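Local coordinates for hypothetical protein TM0486 (Thermotoga maritima, PDB 1VK8) that binds thiamin and is involved in the response of the cell to oxidative conditions, at residues Met13-Thr17 and Gly95-Lys101. Residue numbers count along the deposited sequence, not the author numbering.
Sequences MPKVT and GITIEEK
In the ferredoxin-like fold of this thiamine-binding family (MTH1187-YkoF clan), the extended lead-in Gly95-Thr97 and first turn of helix 98-102 lie along the start of strand 16-24, an inner strand of the antiparallel sheet. One backbone bond, reinforced by a side-chain bond from the following helix, thus joins the two chain ends. Thr17 has the largest area buried by the contact, 86 Å², followed by Lys15 and Ile96. Pro14-Thr17 and Gly95-Thr97 run in the same direction, CA atoms diverging from 4.0 Å at Pro14-Gly95 to 6.2 Å at Thr17-Thr97. Lys15 O accepts from Ile96 N at 3.0 Å (164°); the Lys15 side chain (chi1 m) starts sideways, leads away and touches Glu59. Gly95 (phi 109°, psi 151°) has no room for a CB. Ile96, chi1 t, leaves sideways and packs on Asp90, His32 of a second subunit and Arg82 of a third. Thr97 N-caps the helix, OG1 accepting from Glu100 N at 3.2 Å. Thr17, chi1 p, points toward 95-101; Lys101 NZ, also salt-bridged to Asp90, donates to Thr17 OG1 at 2.9 Å.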
# COMPACT_ATOMS: atom_id res chain seq x y z
N MSE C 13 -14.80 -22.48 4.35
CA MSE C 13 -15.46 -21.74 5.45
C MSE C 13 -14.67 -20.46 5.80
O MSE C 13 -15.27 -19.40 5.89
CB MSE C 13 -15.68 -22.65 6.68
CG MSE C 13 -16.57 -22.05 7.75
N PRO C 14 -13.36 -20.53 6.01
CA PRO C 14 -12.59 -19.31 6.32
C PRO C 14 -12.51 -18.31 5.14
O PRO C 14 -12.12 -18.68 4.04
CB PRO C 14 -11.18 -19.84 6.64
CG PRO C 14 -11.31 -21.33 6.78
CD PRO C 14 -12.50 -21.73 5.96
N LYS C 15 -12.87 -17.05 5.41
CA LYS C 15 -12.78 -16.00 4.43
C LYS C 15 -11.62 -15.09 4.77
O LYS C 15 -11.12 -15.07 5.89
CB LYS C 15 -14.08 -15.19 4.41
CG LYS C 15 -15.23 -15.92 3.76
CD LYS C 15 -16.57 -15.23 3.96
CE LYS C 15 -17.65 -15.89 3.06
NZ LYS C 15 -19.05 -15.89 3.62
N VAL C 16 -11.18 -14.34 3.78
CA VAL C 16 -10.26 -13.24 3.98
C VAL C 16 -10.95 -11.98 3.47
O VAL C 16 -11.95 -12.08 2.81
CB VAL C 16 -8.91 -13.44 3.21
CG1 VAL C 16 -8.12 -14.61 3.77
CG2 VAL C 16 -9.12 -13.62 1.71
N THR C 17 -10.38 -10.81 3.76
CA THR C 17 -10.75 -9.59 3.07
C THR C 17 -9.56 -9.17 2.23
O THR C 17 -8.41 -9.35 2.63
CB THR C 17 -11.19 -8.44 4.03
OG1 THR C 17 -10.07 -7.96 4.80
CG2 THR C 17 -12.20 -8.91 5.06
N GLY C 95 -10.62 -17.44 9.54
CA GLY C 95 -11.41 -16.46 8.83
C GLY C 95 -11.50 -15.09 9.47
O GLY C 95 -11.38 -14.94 10.68
N ILE C 96 -11.65 -14.07 8.62
CA ILE C 96 -11.95 -12.71 9.03
C ILE C 96 -12.90 -12.09 7.99
O ILE C 96 -12.81 -12.41 6.78
CB ILE C 96 -10.65 -11.86 9.19
CG1 ILE C 96 -10.93 -10.48 9.81
CG2 ILE C 96 -9.92 -11.70 7.87
CD1 ILE C 96 -11.34 -10.51 11.27
N THR C 97 -13.77 -11.21 8.44
CA THR C 97 -14.81 -10.63 7.59
C THR C 97 -14.79 -9.12 7.69
O THR C 97 -14.20 -8.56 8.62
CB THR C 97 -16.21 -11.10 8.04
OG1 THR C 97 -16.41 -10.77 9.42
CG2 THR C 97 -16.34 -12.60 7.98
N ILE C 98 -15.47 -8.47 6.74
CA ILE C 98 -15.64 -7.03 6.75
C ILE C 98 -16.31 -6.59 8.06
O ILE C 98 -15.80 -5.67 8.74
CB ILE C 98 -16.44 -6.58 5.48
CG1 ILE C 98 -15.58 -6.74 4.22
CG2 ILE C 98 -16.91 -5.15 5.65
CD1 ILE C 98 -16.34 -6.55 2.89
N GLU C 99 -17.39 -7.27 8.44
CA GLU C 99 -18.21 -6.89 9.59
C GLU C 99 -17.39 -6.95 10.87
O GLU C 99 -17.51 -6.08 11.71
CB GLU C 99 -19.44 -7.79 9.70
CG GLU C 99 -20.42 -7.44 10.81
CD GLU C 99 -21.57 -8.44 10.94
OE1 GLU C 99 -21.72 -9.32 10.06
OE2 GLU C 99 -22.33 -8.34 11.94
N GLU C 100 -16.51 -7.94 10.99
CA GLU C 100 -15.69 -8.07 12.20
C GLU C 100 -14.77 -6.87 12.35
O GLU C 100 -14.39 -6.51 13.46
CB GLU C 100 -14.86 -9.36 12.18
CG GLU C 100 -15.68 -10.61 12.41
CD GLU C 100 -14.89 -11.89 12.22
OE1 GLU C 100 -14.72 -12.33 11.07
OE2 GLU C 100 -14.44 -12.48 13.22
N LYS C 101 -14.40 -6.24 11.25
CA LYS C 101 -13.52 -5.07 11.28
C LYS C 101 -14.23 -3.70 11.31
O LYS C 101 -13.65 -2.73 11.79
CB LYS C 101 -12.59 -5.16 10.09
CG LYS C 101 -11.82 -6.47 10.02
CD LYS C 101 -11.30 -6.75 8.63
CE LYS C 101 -9.97 -6.10 8.47
NZ LYS C 101 -9.60 -6.27 7.10